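Local coordinates for putative O-GlcNAcase nagJ (Clostridium perfringens, PDB 6PV5), which probably acts as a family 84 hexosaminidase, removing N-acetylhexosamine residues from glycans, with this chain covering only part of the longer natural protein, at residues T72-L77 / T153-G158; I368-T373 / R397-W402. One frame throughout, in Å; residues are numbered along the deposited sequence.

Interaction 1. Residues T72-L77 / T153-G158; sequences TYAFEL and TGTFYG
A74 and F156 sit at the middle of this contact, where two helices run side by side. Their CA atoms are only 4.1 Å apart, and the axes of the segments make an angle of 14°. The methyl of A74 lies at the close point. Its CB is 3.5 Å from F156 N and 3.6 Å from T155 CG2, so it meets backbone and side chain alike. The F156 ring extends toward helix 72-82. Its CG is anti to the backbone N (chi1 -172°), which carries the ring there. L77 CD1 stands over one face of that ring, 4.0 Å from its centroid, in a CH-pi contact. A74 N lies near the ring plane at the edge. Y73 CB comes obliquely from the opposite side of the ring plane to L77 CD1, 3.8 Å from F156 CD1. The side-chain contacts are apolar, and no hydrogen bond joins the two segments. The looser side begins at Y73, a partly exposed residue whose ring leads away from helix 152-163. Beyond the segment, F156 touches K257 and Y157 meets the ring of W457 at about a right angle. Here two nearly parallel helices pack together in an alpha/beta domain with a mixed sheet, in the range assigned to glycosyl hydrolase family 20, domain 2.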
loop_
_atom_site.group_PDB
_atom_site.type_symbol
_atom_site.label_atom_id
_atom_site.label_comp_id
_atom_site.label_asym_id
_atom_site.label_seq_id
_atom_site.Cartn_x
_atom_site.Cartn_y
_atom_site.Cartn_z
ATOM N N THR A 72 -0.195 0.430 26.556
ATOM C CA THR A 72 0.160 -0.972 26.719
ATOM C C THR A 72 1.103 -1.394 25.595
ATOM O O THR A 72 2.202 -1.883 25.853
ATOM C CB THR A 72 -1.085 -1.868 26.779
ATOM N N TYR A 73 0.674 -1.152 24.349
ATOM C CA TYR A 73 1.351 -1.704 23.187
ATOM C C TYR A 73 2.652 -0.953 22.916
ATOM O O TYR A 73 3.707 -1.574 22.812
ATOM C CB TYR A 73 0.395 -1.763 21.999
ATOM C CG TYR A 73 -0.874 -2.534 22.249
ATOM C CD1 TYR A 73 -2.114 -1.926 22.095
ATOM C CD2 TYR A 73 -0.845 -3.867 22.630
ATOM C CE1 TYR A 73 -3.296 -2.619 22.304
ATOM C CE2 TYR A 73 -2.020 -4.574 22.847
ATOM C CZ TYR A 73 -3.247 -3.948 22.686
ATOM O OH TYR A 73 -4.408 -4.631 22.893
ATOM N N ALA A 74 2.583 0.381 22.843
ATOM C CA ALA A 74 3.787 1.177 22.669
ATOM C C ALA A 74 4.859 0.710 23.654
ATOM O O ALA A 74 6.028 0.608 23.286
ATOM C CB ALA A 74 3.478 2.642 22.837
ATOM N N PHE A 75 4.425 0.399 24.889
ATOM C CA PHE A 75 5.298 0.028 25.995
ATOM C C PHE A 75 5.834 -1.395 25.824
ATOM O O PHE A 75 7.039 -1.617 25.936
ATOM C CB PHE A 75 4.582 0.207 27.338
ATOM C CG PHE A 75 5.505 0.281 28.527
ATOM C CD1 PHE A 75 6.013 1.499 28.957
ATOM C CD2 PHE A 75 5.880 -0.867 29.209
ATOM C CE1 PHE A 75 6.865 1.570 30.048
ATOM C CE2 PHE A 75 6.740 -0.797 30.295
ATOM C CZ PHE A 75 7.228 0.422 30.715
ATOM N N GLU A 76 4.930 -2.352 25.568
ATOM C CA GLU A 76 5.299 -3.737 25.321
ATOM C C GLU A 76 6.246 -3.830 24.122
ATOM O O GLU A 76 7.106 -4.709 24.088
ATOM C CB GLU A 76 4.051 -4.601 25.137
ATOM N N LEU A 77 6.085 -2.923 23.146
ATOM C CA LEU A 77 6.995 -2.814 22.014
ATOM C C LEU A 77 8.383 -2.422 22.506
ATOM O O LEU A 77 9.369 -3.076 22.174
ATOM C CB LEU A 77 6.484 -1.747 21.037
ATOM C CG LEU A 77 5.907 -2.216 19.698
ATOM C CD1 LEU A 77 5.793 -1.024 18.758
ATOM C CD2 LEU A 77 6.759 -3.307 19.052
ATOM N N THR A 153 -1.584 6.058 19.743
ATOM C CA THR A 153 -1.091 5.592 18.457
ATOM C C THR A 153 0.250 6.250 18.169
ATOM O O THR A 153 1.189 5.567 17.770
ATOM C CB THR A 153 -2.093 5.855 17.330
ATOM O OG1 THR A 153 -3.226 5.034 17.616
ATOM C CG2 THR A 153 -1.531 5.516 15.967
ATOM N N GLY A 154 0.316 7.567 18.404
ATOM C CA GLY A 154 1.519 8.356 18.198
ATOM C C GLY A 154 2.736 7.751 18.897
ATOM O O GLY A 154 3.843 7.786 18.361
ATOM N N THR A 155 2.515 7.205 20.097
ATOM C CA THR A 155 3.576 6.671 20.941
ATOM C C THR A 155 4.049 5.322 20.387
ATOM O O THR A 155 5.243 5.033 20.382
ATOM C CB THR A 155 3.140 6.639 22.421
ATOM O OG1 THR A 155 2.777 7.958 22.838
ATOM C CG2 THR A 155 4.213 6.126 23.358
ATOM N N PHE A 156 3.088 4.502 19.943
ATOM C CA PHE A 156 3.335 3.262 19.221
ATOM C C PHE A 156 4.196 3.514 17.976
ATOM O O PHE A 156 5.196 2.825 17.777
ATOM C CB PHE A 156 1.997 2.586 18.924
ATOM C CG PHE A 156 2.062 1.198 18.342
ATOM C CD1 PHE A 156 2.063 0.082 19.166
ATOM C CD2 PHE A 156 2.063 1.004 16.967
ATOM C CE1 PHE A 156 2.093 -1.198 18.630
ATOM C CE2 PHE A 156 2.084 -0.276 16.435
ATOM C CZ PHE A 156 2.100 -1.375 17.264
ATOM N N TYR A 157 3.841 4.531 17.176
ATOM C CA TYR A 157 4.587 4.870 15.971
ATOM C C TYR A 157 5.960 5.435 16.316
ATOM O O TYR A 157 6.902 5.294 15.542
ATOM C CB TYR A 157 3.840 5.871 15.081
ATOM C CG TYR A 157 2.586 5.336 14.435
ATOM C CD1 TYR A 157 2.399 3.973 14.252
ATOM C CD2 TYR A 157 1.584 6.193 14.009
ATOM C CE1 TYR A 157 1.238 3.469 13.693
ATOM C CE2 TYR A 157 0.436 5.706 13.407
ATOM C CZ TYR A 157 0.258 4.344 13.251
ATOM O OH TYR A 157 -0.892 3.867 12.694
ATOM N N GLY A 158 6.054 6.114 17.463
ATOM C CA GLY A 158 7.333 6.618 17.940
ATOM C C GLY A 158 8.313 5.472 18.158
ATOM O O GLY A 158 9.485 5.579 17.796
#

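Interaction 2. Residues I368-T373 / R397-W402; sequences IEVMWT and RKMMLW
M371 and M400 pair across two parallel strands, 369-372 and 399-403, of a beta-alpha-beta unit in the TIM barrel. Three backbone hydrogen bonds join them: M400 N to V370 O, W372 N to M400 O, and W402 N to W372 O. The W372 N to M400 O bond is 2.9 Å long and points almost straight down the carbonyl. M400 can be followed outward. Its CB lies 3.8 Å from M371 CG and also packs on V370 O. CG stays beside that carbonyl. The chain is extended beyond CG, which brings SD to within 4.0 Å of E369 CB. The terminal CE ends 3.8 Å from E369 CD, against the carboxylate that forms a salt bridge with K187. Further along the same face, M371 SD meets the W402 ring at its edge, a Met-aromatic contact. On the other face, L401 CD1 lies over the six-membered ring of W372, 4.1 Å from its centroid. R397 NH1 donates to I368 O over 2.8 Å, on a lone pair, and also to D365 O. One water accepts from V370 N and lies within hydrogen-bonding reach of E369 OE1 and K398 O. Another donates to T373 O and W402 O. The side chain of W402 is about 8 Å from that of D305, the predicted proton donor. Polar links, including water, thus lie at both ends of an apolar middle. Backbone bonds fix the register while side chains pack on both faces.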
loop_
_atom_site.group_PDB
_atom_site.type_symbol
_atom_site.label_atom_id
_atom_site.label_comp_id
_atom_site.label_asym_id
_atom_site.label_seq_id
_atom_site.Cartn_x
_atom_site.Cartn_y
_atom_site.Cartn_z
ATOM N N ILE A 368 -19.946 11.208 7.349
ATOM C CA ILE A 368 -19.769 9.889 6.758
ATOM C C ILE A 368 -18.693 9.989 5.679
ATOM O O ILE A 368 -18.759 10.875 4.839
ATOM C CB ILE A 368 -21.092 9.340 6.197
ATOM C CG1 ILE A 368 -22.133 9.128 7.305
ATOM C CG2 ILE A 368 -20.838 8.073 5.383
ATOM C CD1 ILE A 368 -23.549 8.865 6.797
ATOM N N GLU A 369 -17.720 9.066 5.715
ATOM C CA GLU A 369 -16.589 9.045 4.799
ATOM C C GLU A 369 -17.031 8.379 3.501
ATOM O O GLU A 369 -17.820 7.440 3.542
ATOM C CB GLU A 369 -15.406 8.328 5.453
ATOM C CG GLU A 369 -15.097 8.846 6.855
ATOM C CD GLU A 369 -14.387 10.194 6.890
ATOM O OE1 GLU A 369 -14.309 10.863 5.827
ATOM O OE2 GLU A 369 -13.892 10.572 7.972
ATOM N N VAL A 370 -16.554 8.919 2.365
ATOM C CA VAL A 370 -16.925 8.456 1.033
ATOM C C VAL A 370 -15.662 8.176 0.218
ATOM O O VAL A 370 -14.805 9.050 0.067
ATOM C CB VAL A 370 -17.849 9.439 0.289
ATOM C CG1 VAL A 370 -18.275 8.901 -1.071
ATOM C CG2 VAL A 370 -19.105 9.739 1.097
ATOM N N MET A 371 -15.603 6.950 -0.330
ATOM C CA MET A 371 -14.487 6.460 -1.131
ATOM C C MET A 371 -14.821 6.634 -2.608
ATOM O O MET A 371 -15.964 6.474 -3.029
ATOM C CB MET A 371 -14.192 4.980 -0.827
ATOM C CG MET A 371 -13.645 4.799 0.596
ATOM S SD MET A 371 -13.162 3.093 1.072
ATOM C CE MET A 371 -14.697 2.180 0.954
ATOM N N TRP A 372 -13.806 7.002 -3.387
ATOM C CA TRP A 372 -13.965 6.990 -4.827
ATOM C C TRP A 372 -12.636 6.568 -5.444
ATOM O O TRP A 372 -11.617 6.538 -4.745
ATOM C CB TRP A 372 -14.482 8.361 -5.314
ATOM C CG TRP A 372 -13.517 9.263 -6.026
ATOM C CD1 TRP A 372 -13.621 9.685 -7.325
ATOM C CD2 TRP A 372 -12.379 9.955 -5.475
ATOM N NE1 TRP A 372 -12.615 10.571 -7.624
ATOM C CE2 TRP A 372 -11.821 10.733 -6.519
ATOM C CE3 TRP A 372 -11.751 9.969 -4.220
ATOM C CZ2 TRP A 372 -10.682 11.519 -6.343
ATOM C CZ3 TRP A 372 -10.631 10.749 -4.045
ATOM C CH2 TRP A 372 -10.099 11.513 -5.087
ATOM N N THR A 373 -12.651 6.212 -6.736
ATOM C CA THR A 373 -11.455 5.594 -7.304
ATOM C C THR A 373 -10.619 6.579 -8.125
ATOM O O THR A 373 -9.538 6.213 -8.603
ATOM C CB THR A 373 -11.838 4.354 -8.127
ATOM O OG1 THR A 373 -12.730 4.779 -9.163
ATOM C CG2 THR A 373 -12.473 3.259 -7.291
ATOM N N ARG A 397 -16.988 17.596 1.220
ATOM C CA ARG A 397 -16.157 16.944 2.220
ATOM C C ARG A 397 -14.900 16.412 1.538
ATOM O O ARG A 397 -14.881 16.198 0.327
ATOM C CB ARG A 397 -16.915 15.797 2.903
ATOM C CG ARG A 397 -17.145 14.596 1.992
ATOM C CD ARG A 397 -18.190 13.604 2.453
ATOM N NE ARG A 397 -19.523 14.109 2.185
ATOM C CZ ARG A 397 -20.630 13.669 2.781
ATOM N NH1 ARG A 397 -20.561 12.708 3.691
ATOM N NH2 ARG A 397 -21.803 14.190 2.466
ATOM N N LYS A 398 -13.855 16.227 2.343
ATOM C CA LYS A 398 -12.665 15.514 1.923
ATOM C C LYS A 398 -13.002 14.058 1.588
ATOM O O LYS A 398 -13.671 13.359 2.339
ATOM C CB LYS A 398 -11.591 15.617 2.998
ATOM C CG LYS A 398 -10.878 16.954 3.042
ATOM C CD LYS A 398 -9.689 16.889 3.966
ATOM C CE LYS A 398 -8.858 18.148 3.998
ATOM N NZ LYS A 398 -7.467 17.836 4.400
ATOM N N MET A 399 -12.552 13.624 0.413
ATOM C CA MET A 399 -12.889 12.294 -0.075
ATOM C C MET A 399 -11.851 11.296 0.449
ATOM O O MET A 399 -10.807 11.704 0.957
ATOM C CB MET A 399 -12.883 12.321 -1.606
ATOM C CG MET A 399 -13.979 13.225 -2.169
ATOM S SD MET A 399 -15.664 12.773 -1.665
ATOM C CE MET A 399 -15.971 11.249 -2.557
ATOM N N MET A 400 -12.133 9.996 0.299
ATOM C CA MET A 400 -11.122 8.962 0.516
ATOM C C MET A 400 -10.794 8.263 -0.813
ATOM O O MET A 400 -11.688 7.879 -1.553
ATOM C CB MET A 400 -11.638 7.942 1.541
ATOM C CG MET A 400 -11.842 8.581 2.903
ATOM S SD MET A 400 -11.605 7.498 4.335
ATOM C CE MET A 400 -11.167 8.710 5.583
ATOM N N LEU A 401 -9.508 8.120 -1.135
ATOM C CA LEU A 401 -9.156 7.553 -2.428
ATOM C C LEU A 401 -8.961 6.035 -2.313
ATOM O O LEU A 401 -8.081 5.574 -1.596
ATOM C CB LEU A 401 -7.906 8.257 -2.963
ATOM C CG LEU A 401 -7.343 7.687 -4.275
ATOM C CD1 LEU A 401 -8.339 7.786 -5.444
ATOM C CD2 LEU A 401 -6.020 8.359 -4.631
ATOM N N TRP A 402 -9.824 5.272 -2.987
ATOM C CA TRP A 402 -9.653 3.846 -3.142
ATOM C C TRP A 402 -8.751 3.633 -4.363
ATOM O O TRP A 402 -9.144 3.887 -5.500
ATOM C CB TRP A 402 -11.029 3.212 -3.311
ATOM C CG TRP A 402 -11.026 1.753 -3.648
ATOM C CD1 TRP A 402 -10.369 1.144 -4.681
ATOM C CD2 TRP A 402 -11.773 0.716 -2.985
ATOM N NE1 TRP A 402 -10.641 -0.197 -4.697
ATOM C CE2 TRP A 402 -11.502 -0.492 -3.674
ATOM C CE3 TRP A 402 -12.634 0.691 -1.879
ATOM C CZ2 TRP A 402 -12.062 -1.714 -3.294
ATOM C CZ3 TRP A 402 -13.204 -0.515 -1.522
ATOM C CH2 TRP A 402 -12.925 -1.694 -2.221
HETATM O O HOH W 1 -14.644 10.877 2.850
HETATM O O HOH W 2 -8.379 3.571 -8.044
#

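Overall arrangement
From the N terminus, the chain first enters the alpha/beta domain. Interaction 1 closes a loop there, bringing residues 72-77 and 153-158 together across 75 intervening residues that include several strands of the mixed sheet. The chain then enters the eight-stranded barrel of the predicted hexosaminidase domain. Interaction 2 closes a much shorter loop of 23 residues, a beta-alpha-beta crossover through helix 385-395 that joins the sixth and seventh strands. The two loops follow in series and neither nest nor cross. The centres of interactions 1 and 2 are 28 Å apart, and the nearest atoms of the two contacts about 13 Å. One contact ties helices within the first domain, the other strands within the barrel.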